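Side-chain contacts in halogenase (Chondromyces crocatus, PDB 3E1T), which binds FAD and probably uses it to chlorinate a precursor of the myxobacterial natural product chondrochloren: residues Ala23-Met28 and Asp498-Ala503; Ala161-Asp166 and Met338-Cys343; Ala319-Leu324 and Glu348-Arg353; Ala327-Thr332 and Arg342-Phe347. All blocks are in the same frame, centred on the assembly; numbering follows the deposited sequence.

Contact 1. Residues Ala23-Met28 and Asp498-Ala503; sequences ASFVAM and DGLAWA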
# COMPACT_ATOMS: atom_id res chain seq x y z
N ALA A 23 -2.81 -4.70 16.55
CA ALA A 23 -3.46 -5.41 17.66
C ALA A 23 -2.51 -6.46 18.26
O ALA A 23 -2.26 -6.44 19.46
CB ALA A 23 -4.76 -6.05 17.19
N SER A 24 -1.96 -7.33 17.41
CA SER A 24 -1.01 -8.35 17.87
C SER A 24 0.16 -7.78 18.67
O SER A 24 0.47 -8.29 19.74
CB SER A 24 -0.46 -9.17 16.70
OG SER A 24 -1.52 -9.81 16.01
N PHE A 25 0.78 -6.71 18.17
CA PHE A 25 1.99 -6.14 18.78
C PHE A 25 1.77 -5.49 20.15
O PHE A 25 2.70 -5.40 20.96
CB PHE A 25 2.63 -5.08 17.85
CG PHE A 25 3.47 -5.65 16.73
CD1 PHE A 25 4.13 -6.87 16.88
CD2 PHE A 25 3.62 -4.95 15.55
CE1 PHE A 25 4.93 -7.38 15.85
CE2 PHE A 25 4.41 -5.45 14.51
CZ PHE A 25 5.06 -6.67 14.66
N VAL A 26 0.57 -4.98 20.39
CA VAL A 26 0.28 -4.38 21.69
C VAL A 26 -0.13 -5.47 22.69
O VAL A 26 0.31 -5.45 23.84
CB VAL A 26 -0.80 -3.25 21.59
CG1 VAL A 26 -1.16 -2.72 22.99
CG2 VAL A 26 -0.30 -2.10 20.71
N ALA A 27 -0.94 -6.43 22.24
CA ALA A 27 -1.34 -7.57 23.07
C ALA A 27 -0.14 -8.42 23.49
O ALA A 27 -0.10 -8.91 24.63
CB ALA A 27 -2.36 -8.42 22.34
N MET A 28 0.83 -8.57 22.59
CA MET A 28 2.10 -9.25 22.87
C MET A 28 2.86 -8.63 24.04
O MET A 28 3.73 -9.27 24.64
CB MET A 28 3.00 -9.25 21.63
CG MET A 28 2.64 -10.31 20.59
SD MET A 28 3.63 -10.21 19.07
CE MET A 28 5.29 -10.12 19.73
N ASP A 498 13.19 -5.74 22.67
CA ASP A 498 12.00 -6.45 22.23
C ASP A 498 11.57 -6.03 20.82
O ASP A 498 10.98 -6.82 20.08
CB ASP A 498 10.86 -6.17 23.21
CG ASP A 498 9.80 -7.24 23.19
OD1 ASP A 498 9.98 -8.27 22.49
OD2 ASP A 498 8.78 -7.06 23.88
N GLY A 499 11.85 -4.78 20.47
CA GLY A 499 11.40 -4.19 19.20
C GLY A 499 9.92 -3.81 19.21
O GLY A 499 9.36 -3.44 18.17
N LEU A 500 9.29 -3.91 20.39
CA LEU A 500 7.86 -3.68 20.54
C LEU A 500 7.52 -2.31 21.13
O LEU A 500 6.36 -1.92 21.17
CB LEU A 500 7.22 -4.79 21.39
CG LEU A 500 7.09 -6.21 20.81
CD1 LEU A 500 6.29 -7.10 21.77
CD2 LEU A 500 6.44 -6.22 19.44
N ALA A 501 8.55 -1.59 21.59
CA ALA A 501 8.40 -0.25 22.15
C ALA A 501 9.65 0.59 21.84
O ALA A 501 10.58 0.10 21.21
CB ALA A 501 8.15 -0.33 23.65
N TRP A 502 9.66 1.84 22.31
CA TRP A 502 10.81 2.74 22.12
C TRP A 502 11.72 2.77 23.34
O TRP A 502 11.24 2.73 24.48
CB TRP A 502 10.35 4.17 21.81
CG TRP A 502 9.60 4.31 20.51
CD1 TRP A 502 8.29 4.67 20.36
CD2 TRP A 502 10.12 4.11 19.19
NE1 TRP A 502 7.96 4.71 19.03
CE2 TRP A 502 9.05 4.37 18.28
CE3 TRP A 502 11.37 3.75 18.67
CZ2 TRP A 502 9.21 4.27 16.89
CZ3 TRP A 502 11.52 3.65 17.28
CH2 TRP A 502 10.45 3.91 16.41
N ALA A 503 13.03 2.88 23.11
CA ALA A 503 14.03 2.86 24.19
C ALA A 503 14.27 4.24 24.81
O ALA A 503 14.21 4.39 26.04
CB ALA A 503 15.35 2.27 23.70
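Helix 17-27, which follows the first strand of the Rossmann-type FAD-binding fold, meets the C-terminal tail of the modelled chain through one leucine. Leu500 reaches across with both of its methyl groups, and each has its own partner. Leu500 CD2 lies 3.5 Å from Phe25 CD1, oblique to the ring, while CD1 of Leu500 takes the terminal methyl of Met28, CE, at 3.8 Å. Met28 CB also lies 3.9 Å from Leu500 CD1; the bend at chi3 (49°) brings CE back to the same methyl. Phe25 and Met28 each cross Leu500 at about a right angle, and its two methyls divide the isobutyl end between them. The contact is wholly apolar; polar bonds to a third element fix the backbone beside it. The amide nitrogen ND2 of Asn331 donates to the carbonyl oxygens of both Phe25 and Leu500, tying helix and tail to the same side chain, and Asp498 forms a salt bridge with Arg29. Phe25 also packs on Leu324 and Ala327 of helix 315-333, while Ala23 and Ala27 turn to strand 33-36.

Contact 2. Residues Ala161-Asp166 and Met338-Cys343; sequences ARFIVD and MSEQRC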
# COMPACT_ATOMS: atom_id res chain seq x y z
N ALA A 161 -11.55 3.03 25.51
CA ALA A 161 -10.13 2.70 25.60
C ALA A 161 -9.30 3.96 25.68
O ALA A 161 -9.78 5.05 25.36
CB ALA A 161 -9.69 1.86 24.40
N ARG A 162 -8.05 3.83 26.11
CA ARG A 162 -7.13 4.96 26.12
C ARG A 162 -6.71 5.39 24.69
O ARG A 162 -6.44 6.57 24.44
CB ARG A 162 -5.90 4.64 26.98
CG ARG A 162 -5.00 5.85 27.24
CD ARG A 162 -3.74 5.49 28.02
NE ARG A 162 -2.69 6.49 27.85
CZ ARG A 162 -1.50 6.47 28.45
NH1 ARG A 162 -1.19 5.50 29.31
NH2 ARG A 162 -0.61 7.42 28.21
N PHE A 163 -6.67 4.43 23.76
CA PHE A 163 -6.25 4.67 22.38
C PHE A 163 -7.21 4.04 21.40
O PHE A 163 -7.61 2.90 21.58
CB PHE A 163 -4.87 4.10 22.12
CG PHE A 163 -3.80 4.66 22.99
CD1 PHE A 163 -3.29 5.92 22.75
CD2 PHE A 163 -3.29 3.91 24.04
CE1 PHE A 163 -2.28 6.44 23.56
CE2 PHE A 163 -2.28 4.42 24.84
CZ PHE A 163 -1.77 5.68 24.61
N ILE A 164 -7.58 4.80 20.37
CA ILE A 164 -8.43 4.30 19.28
C ILE A 164 -7.63 4.45 17.99
O ILE A 164 -7.09 5.53 17.73
CB ILE A 164 -9.75 5.12 19.14
CG1 ILE A 164 -10.42 5.38 20.50
CG2 ILE A 164 -10.71 4.44 18.14
CD1 ILE A 164 -10.95 4.14 21.19
N VAL A 165 -7.52 3.38 17.20
CA VAL A 165 -6.80 3.44 15.93
C VAL A 165 -7.65 3.02 14.73
O VAL A 165 -8.24 1.94 14.74
CB VAL A 165 -5.50 2.61 15.95
CG1 VAL A 165 -4.82 2.64 14.57
CG2 VAL A 165 -4.53 3.14 17.04
N ASP A 166 -7.72 3.89 13.72
CA ASP A 166 -8.39 3.59 12.46
C ASP A 166 -7.43 2.83 11.55
O ASP A 166 -6.43 3.38 11.07
CB ASP A 166 -8.86 4.89 11.80
CG ASP A 166 -9.69 4.66 10.55
OD1 ASP A 166 -10.12 3.51 10.25
OD2 ASP A 166 -9.94 5.65 9.85
N MET A 338 8.18 8.17 28.40
CA MET A 338 8.07 9.25 27.41
C MET A 338 6.76 10.04 27.57
O MET A 338 6.26 10.20 28.68
CB MET A 338 8.26 8.73 25.98
CG MET A 338 9.19 7.54 25.87
SD MET A 338 10.18 7.56 24.38
CE MET A 338 11.48 8.67 24.92
N SER A 339 6.23 10.54 26.46
CA SER A 339 4.93 11.21 26.45
C SER A 339 4.19 10.83 25.17
O SER A 339 4.81 10.39 24.19
CB SER A 339 5.10 12.73 26.51
OG SER A 339 5.74 13.21 25.34
N GLU A 340 2.87 10.99 25.18
CA GLU A 340 2.07 10.73 23.99
C GLU A 340 2.55 11.56 22.79
O GLU A 340 2.68 11.03 21.68
CB GLU A 340 0.58 10.93 24.27
CG GLU A 340 -0.04 9.76 25.03
CD GLU A 340 -1.56 9.81 25.08
OE1 GLU A 340 -2.17 10.69 24.43
OE2 GLU A 340 -2.14 8.95 25.78
N GLN A 341 2.86 12.83 23.02
CA GLN A 341 3.32 13.70 21.95
C GLN A 341 4.63 13.22 21.32
O GLN A 341 4.72 13.14 20.10
CB GLN A 341 3.44 15.16 22.40
CG GLN A 341 3.60 16.11 21.23
CD GLN A 341 3.10 17.50 21.54
OE1 GLN A 341 3.81 18.30 22.13
NE2 GLN A 341 1.87 17.79 21.12
N ARG A 342 5.63 12.90 22.15
CA ARG A 342 6.92 12.43 21.63
C ARG A 342 6.78 11.15 20.81
O ARG A 342 7.37 11.03 19.74
CB ARG A 342 7.97 12.24 22.74
CG ARG A 342 9.30 11.70 22.23
CD ARG A 342 10.47 11.88 23.19
NE ARG A 342 11.74 11.89 22.47
CZ ARG A 342 12.95 11.83 23.03
NH1 ARG A 342 13.10 11.75 24.35
NH2 ARG A 342 14.03 11.84 22.25
N CYS A 343 5.97 10.22 21.30
CA CYS A 343 5.81 8.92 20.65
C CYS A 343 4.98 8.95 19.36
O CYS A 343 5.31 8.27 18.39
CB CYS A 343 5.28 7.89 21.65
SG CYS A 343 6.55 7.34 22.80
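The chain turns a corner at Arg162 before entering strand 163-166, and the start of helix 340-368 faces it, with the CA atoms of Phe163 and Glu340 10.4 Å apart. Long side chains bridge the gap. Arg162, extended from CG to NE with CG anti to its own N, presents the side of its guanidinium to Glu340, and a single carboxylate oxygen accepts both hydrogen bonds. NE and NH2 of Arg162 each lie 3.3 Å from Glu340 OE2, with N-H...O angles of 151° and 149°. The oxygen sits in the guanidinium plane, and the carboxylate is turned only 25° from it. Arg143 NH2, from strand 143-150, makes a further salt bridge to the same OE2, which would favour the charged carboxylate. Strand 163-166 belongs to the parallel sheet of the Rossmann-type FAD-binding fold, between strands 10-13 and 298-300. Phe163 points from it toward the helix, its CE1 3.4 Å from Glu340 OE2, and CG of Arg162 rests over one face of its ring, offset toward the rim. Ser339 is the N-cap of the helix: its OG accepts from Arg342 N at 3.2 Å, and its carbonyl oxygen accepts from Cys343 N.

Contact 3. Residues Ala319-Leu324 and Glu348-Arg353; sequences ATYSAL and ERRYRR. With FAD (flavin-adenine dinucleotide), chain C.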
# COMPACT_ATOMS: atom_id res chain seq x y z
N ALA A 319 1.22 -0.25 5.51
CA ALA A 319 0.23 -0.58 6.53
C ALA A 319 0.85 -1.28 7.75
O ALA A 319 0.55 -0.92 8.89
CB ALA A 319 -0.87 -1.44 5.93
N THR A 320 1.73 -2.25 7.49
CA THR A 320 2.34 -3.05 8.56
C THR A 320 3.46 -2.29 9.26
O THR A 320 3.67 -2.47 10.45
CB THR A 320 2.85 -4.43 8.05
OG1 THR A 320 3.83 -4.26 7.02
CG2 THR A 320 1.70 -5.28 7.53
N TYR A 321 4.17 -1.44 8.52
CA TYR A 321 5.20 -0.60 9.13
C TYR A 321 4.55 0.46 10.02
O TYR A 321 5.04 0.70 11.12
CB TYR A 321 6.06 0.07 8.08
CG TYR A 321 7.14 0.99 8.59
CD1 TYR A 321 8.07 0.56 9.54
CD2 TYR A 321 7.27 2.28 8.09
CE1 TYR A 321 9.09 1.40 9.98
CE2 TYR A 321 8.26 3.13 8.53
CZ TYR A 321 9.17 2.68 9.46
OH TYR A 321 10.17 3.52 9.88
N SER A 322 3.49 1.10 9.54
CA SER A 322 2.77 2.09 10.37
C SER A 322 2.12 1.44 11.60
O SER A 322 2.06 2.06 12.65
CB SER A 322 1.76 2.90 9.56
OG SER A 322 0.69 2.13 9.00
N ALA A 323 1.64 0.20 11.45
CA ALA A 323 1.15 -0.61 12.59
C ALA A 323 2.20 -0.81 13.67
O ALA A 323 1.94 -0.52 14.84
CB ALA A 323 0.62 -1.94 12.11
N LEU A 324 3.39 -1.27 13.29
CA LEU A 324 4.55 -1.33 14.21
C LEU A 324 4.89 -0.02 14.90
O LEU A 324 5.23 -0.01 16.09
CB LEU A 324 5.79 -1.83 13.46
CG LEU A 324 7.13 -1.95 14.19
CD1 LEU A 324 7.13 -3.09 15.22
CD2 LEU A 324 8.24 -2.16 13.16
N GLU A 348 4.36 9.57 13.19
CA GLU A 348 4.05 10.34 11.98
C GLU A 348 5.30 10.69 11.16
O GLU A 348 5.30 10.57 9.93
CB GLU A 348 3.23 11.59 12.31
CG GLU A 348 2.67 12.28 11.05
CD GLU A 348 1.46 13.16 11.30
OE1 GLU A 348 1.32 14.17 10.57
OE2 GLU A 348 0.63 12.82 12.17
N ARG A 349 6.37 11.08 11.85
CA ARG A 349 7.62 11.45 11.20
C ARG A 349 8.18 10.27 10.39
O ARG A 349 8.45 10.41 9.21
CB ARG A 349 8.64 11.92 12.24
CG ARG A 349 9.89 12.52 11.65
CD ARG A 349 10.96 12.77 12.74
NE ARG A 349 11.47 11.52 13.31
CZ ARG A 349 12.51 10.84 12.82
NH1 ARG A 349 13.15 11.26 11.73
NH2 ARG A 349 12.90 9.72 13.42
N ARG A 350 8.31 9.12 11.03
CA ARG A 350 8.79 7.89 10.40
C ARG A 350 7.89 7.41 9.25
O ARG A 350 8.38 6.98 8.21
CB ARG A 350 8.86 6.78 11.45
CG ARG A 350 10.24 6.30 11.83
CD ARG A 350 10.89 7.18 12.85
NE ARG A 350 11.66 6.39 13.79
CZ ARG A 350 12.92 5.98 13.62
NH1 ARG A 350 13.59 6.28 12.51
NH2 ARG A 350 13.49 5.27 14.56
N TYR A 351 6.58 7.46 9.47
CA TYR A 351 5.59 7.02 8.49
C TYR A 351 5.63 7.90 7.23
O TYR A 351 5.64 7.39 6.10
CB TYR A 351 4.20 7.04 9.14
CG TYR A 351 3.04 6.35 8.39
CD1 TYR A 351 3.24 5.59 7.23
CD2 TYR A 351 1.74 6.43 8.89
CE1 TYR A 351 2.17 4.95 6.58
CE2 TYR A 351 0.66 5.82 8.24
CZ TYR A 351 0.88 5.07 7.10
OH TYR A 351 -0.19 4.46 6.49
N ARG A 352 5.65 9.22 7.42
CA ARG A 352 5.73 10.18 6.32
C ARG A 352 7.06 10.01 5.55
O ARG A 352 7.10 10.21 4.34
CB ARG A 352 5.62 11.62 6.84
CG ARG A 352 4.21 12.02 7.24
CD ARG A 352 4.05 13.52 7.57
NE ARG A 352 2.66 13.77 7.95
CZ ARG A 352 1.65 13.90 7.08
NH1 ARG A 352 1.87 13.88 5.77
NH2 ARG A 352 0.41 14.08 7.53
N ARG A 353 8.12 9.64 6.26
CA ARG A 353 9.42 9.41 5.63
C ARG A 353 9.35 8.23 4.67
O ARG A 353 9.83 8.34 3.54
CB ARG A 353 10.52 9.20 6.67
CG ARG A 353 10.97 10.49 7.28
CD ARG A 353 11.76 10.30 8.57
NE ARG A 353 13.15 9.91 8.35
CZ ARG A 353 14.12 10.74 7.95
NH1 ARG A 353 13.87 12.01 7.69
NH2 ARG A 353 15.35 10.28 7.80
PA FAD C . -7.50 -3.03 4.40
O1A FAD C . -6.71 -4.19 3.84
O2A FAD C . -8.39 -2.35 3.42
O5B FAD C . -8.40 -3.61 5.60
C5B FAD C . -9.23 -2.75 6.38
C4B FAD C . -10.30 -3.59 7.09
O4B FAD C . -11.21 -2.76 7.78
C3B FAD C . -11.12 -4.39 6.09
O3B FAD C . -11.07 -5.75 6.47
C2B FAD C . -12.54 -3.86 6.22
O2B FAD C . -13.45 -4.92 6.16
C1B FAD C . -12.52 -3.22 7.60
N9A FAD C . -13.45 -2.09 7.78
C8A FAD C . -13.80 -1.10 6.90
N7A FAD C . -14.66 -0.27 7.52
C5A FAD C . -14.86 -0.70 8.79
C6A FAD C . -15.64 -0.25 9.86
N6A FAD C . -16.51 0.77 9.71
N1A FAD C . -15.62 -0.94 11.05
C2A FAD C . -14.87 -2.08 11.19
N3A FAD C . -14.11 -2.52 10.13
C4A FAD C . -14.10 -1.85 8.96
N1 FAD C . -0.46 -3.55 -1.77
C2 FAD C . 0.56 -4.46 -1.77
O2 FAD C . 1.22 -4.60 -0.75
N3 FAD C . 0.82 -5.19 -2.92
C4 FAD C . 0.05 -5.01 -4.07
O4 FAD C . 0.27 -5.67 -5.09
C4X FAD C . -0.97 -4.07 -4.07
N5 FAD C . -1.76 -3.86 -5.18
C5X FAD C . -2.77 -2.92 -5.15
C6 FAD C . -3.57 -2.70 -6.28
C7 FAD C . -4.59 -1.74 -6.23
C7M FAD C . -5.29 -1.35 -7.51
C8 FAD C . -4.83 -1.01 -5.06
C8M FAD C . -5.78 0.16 -5.03
C9 FAD C . -4.04 -1.25 -3.94
C9A FAD C . -3.01 -2.20 -3.98
N10 FAD C . -2.25 -2.42 -2.84
C10 FAD C . -1.22 -3.34 -2.89
C1' FAD C . -2.57 -1.72 -1.54
C2' FAD C . -3.29 -2.61 -0.51
O2' FAD C . -4.55 -2.94 -1.03
C3' FAD C . -3.48 -1.86 0.82
O3' FAD C . -2.39 -1.01 1.08
C4' FAD C . -3.60 -2.76 2.05
O4' FAD C . -4.73 -3.59 1.91
C5' FAD C . -3.76 -1.89 3.30
O5' FAD C . -4.19 -2.68 4.37
P FAD C . -5.07 -2.06 5.57
O1P FAD C . -4.94 -2.95 6.78
O2P FAD C . -4.59 -0.67 5.90
O3P FAD C . -6.54 -1.91 4.99
O HOH W 1 10.81 5.66 8.37
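A water joins the two helices: Tyr321 OH lies 2.7 Å from it, and the water donates to Arg350 O at 2.8 Å. The phenol reaches that far because its CG is anti to the backbone N (chi1 179°). It crosses the start of the arginine side chain at about a right angle, OH 3.4 Å from Arg350 CG, and the carbonyl oxygen of Arg350 is near the plane of the ring, at its edge. The arginine then bends away at chi2 and chi3, and its NE forms a salt bridge with Glu346. The second meeting point is a CH-pi contact. Ser322 CB stands over the middle of the Tyr351 ring, 3.4 Å from the centroid and 12° off the normal. Here helix 315-333, whose other side faces the FAD of this Rossmann-type flavoprotein, rests on helix 340-368. Ala319, part of the FAD pocket, places its CB 3.8 Å from the phosphate oxygen O2P. Ser322 OG hydrogen-bonds to Leu318 O in its own helix and to Gly302 N. Within helix 340-368, Arg352 and Glu348 form a salt bridge of their own.

Contact 4. Residues Ala327-Thr332 and Arg342-Phe347; sequences ARAINT and RCFEEF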
# COMPACT_ATOMS: atom_id res chain seq x y z
N ALA A 327 2.10 0.74 17.29
CA ALA A 327 2.25 -0.25 18.38
C ALA A 327 3.31 0.18 19.37
O ALA A 327 3.10 0.07 20.57
CB ALA A 327 2.56 -1.62 17.84
N ARG A 328 4.45 0.68 18.86
CA ARG A 328 5.53 1.19 19.70
C ARG A 328 5.16 2.42 20.49
O ARG A 328 5.60 2.58 21.64
CB ARG A 328 6.78 1.49 18.88
CG ARG A 328 7.53 0.26 18.45
CD ARG A 328 8.75 0.61 17.64
NE ARG A 328 9.37 -0.62 17.15
CZ ARG A 328 10.24 -0.68 16.15
NH1 ARG A 328 10.60 0.43 15.51
NH2 ARG A 328 10.73 -1.85 15.79
N ALA A 329 4.39 3.31 19.88
CA ALA A 329 3.92 4.49 20.60
C ALA A 329 3.00 4.05 21.74
O ALA A 329 3.19 4.49 22.89
CB ALA A 329 3.20 5.47 19.66
N ILE A 330 2.07 3.16 21.43
CA ILE A 330 1.10 2.65 22.40
C ILE A 330 1.75 1.82 23.53
O ILE A 330 1.42 2.02 24.69
CB ILE A 330 -0.02 1.85 21.72
CG1 ILE A 330 -0.88 2.77 20.85
CG2 ILE A 330 -0.90 1.14 22.76
CD1 ILE A 330 -1.88 2.05 19.98
N ASN A 331 2.66 0.91 23.17
CA ASN A 331 3.38 0.09 24.15
C ASN A 331 4.30 0.90 25.06
O ASN A 331 4.53 0.53 26.21
CB ASN A 331 4.18 -1.03 23.47
CG ASN A 331 3.30 -2.14 22.93
OD1 ASN A 331 2.15 -2.31 23.35
ND2 ASN A 331 3.84 -2.91 21.98
N THR A 332 4.82 2.02 24.54
CA THR A 332 5.71 2.89 25.30
C THR A 332 4.95 3.84 26.23
O THR A 332 5.43 4.18 27.32
CB THR A 332 6.64 3.69 24.36
OG1 THR A 332 7.37 2.79 23.52
CG2 THR A 332 7.64 4.52 25.16
N ARG A 342 5.63 12.90 22.15
CA ARG A 342 6.92 12.43 21.63
C ARG A 342 6.78 11.15 20.81
O ARG A 342 7.37 11.03 19.74
CB ARG A 342 7.97 12.24 22.74
CG ARG A 342 9.30 11.70 22.23
CD ARG A 342 10.47 11.88 23.19
NE ARG A 342 11.74 11.89 22.47
CZ ARG A 342 12.95 11.83 23.03
NH1 ARG A 342 13.10 11.75 24.35
NH2 ARG A 342 14.03 11.84 22.25
N CYS A 343 5.97 10.22 21.30
CA CYS A 343 5.81 8.92 20.65
C CYS A 343 4.98 8.95 19.36
O CYS A 343 5.31 8.27 18.39
CB CYS A 343 5.28 7.89 21.65
SG CYS A 343 6.55 7.34 22.80
N PHE A 344 3.90 9.73 19.35
CA PHE A 344 3.05 9.81 18.17
C PHE A 344 3.60 10.78 17.12
O PHE A 344 3.35 10.62 15.93
CB PHE A 344 1.60 10.10 18.55
CG PHE A 344 0.88 8.91 19.13
CD1 PHE A 344 0.13 8.07 18.31
CD2 PHE A 344 0.97 8.61 20.49
CE1 PHE A 344 -0.55 6.96 18.83
CE2 PHE A 344 0.31 7.51 21.03
CZ PHE A 344 -0.46 6.68 20.20
N GLU A 345 4.38 11.77 17.56
CA GLU A 345 5.13 12.62 16.64
C GLU A 345 6.20 11.81 15.91
O GLU A 345 6.44 12.02 14.73
CB GLU A 345 5.77 13.80 17.37
CG GLU A 345 4.83 14.96 17.60
CD GLU A 345 5.50 16.12 18.32
OE1 GLU A 345 6.44 15.86 19.12
OE2 GLU A 345 5.08 17.28 18.09
N GLU A 346 6.83 10.87 16.63
CA GLU A 346 7.82 9.97 16.03
C GLU A 346 7.19 9.02 15.02
O GLU A 346 7.75 8.77 13.95
CB GLU A 346 8.54 9.17 17.12
CG GLU A 346 9.77 8.39 16.62
CD GLU A 346 10.92 9.30 16.18
OE1 GLU A 346 10.77 10.55 16.14
OE2 GLU A 346 11.99 8.75 15.84
N PHE A 347 6.03 8.47 15.38
CA PHE A 347 5.24 7.66 14.49
C PHE A 347 4.96 8.38 13.14
O PHE A 347 5.27 7.83 12.09
CB PHE A 347 3.93 7.30 15.19
CG PHE A 347 2.77 7.09 14.27
CD1 PHE A 347 2.83 6.16 13.24
CD2 PHE A 347 1.60 7.82 14.44
CE1 PHE A 347 1.75 5.95 12.40
CE2 PHE A 347 0.53 7.63 13.61
CZ PHE A 347 0.60 6.68 12.58
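The flat face of Phe344 is turned onto the methyl of Ala329, and that pair forms the middle of the contact. It belongs to an antiparallel helix hairpin: helices 315-333 and 340-368 are joined by a short loop, and here their axes run 172° apart in direction, 8.8 Å from each other at closest approach. Ala329 CB sits over the centre of the Phe344 ring, 3.8 Å from its centroid and 10° off the normal, a CH-pi contact. The ring lies there because Phe344 CG is anti to its carbonyl carbon (chi1 -75°), which swings the end of the side chain toward the other helix. At its rim, CZ meets Ile330 CG1 at 4.0 Å, the two side chains crossing at a slant. Ala329 is also where the backbones come closest, 4.8 Å between its CA and that of Cys343; its small side chain leaves room for the CB atoms of the two residues to lie 3.8 Å apart. Beyond the sheet-facing side, where Ile330 packs on Phe163 and Val165, Thr332 divides its two branches. CG2 touches Cys343 SG at 3.8 Å. OG1 receives the N-H of Trp502 from the C-terminal tail and donates back to Arg328 O at 2.6 Å, a carbonyl oxygen that also accepts from Thr332 N.

Contacts 3 and 4 hold the same two helices, 315-333 and 340-368, at centres 10 Å apart. Contact 4 is fully buried and almost all carbon and sulfur, whereas contact 3, nearer the FAD and partly exposed, adds a bridging water and charged side chains. Contact 2 brings the start of helix 340-368 to the parallel sheet with a salt bridge at a more open margin; Phe163 there touches both Phe344 and Ile330 of contact 4. Contact 1 is buried and apolar, yet the tail it holds is hydrogen-bonded to helix 315-333 of contact 4, and Trp502 touches Cys343 and Arg350.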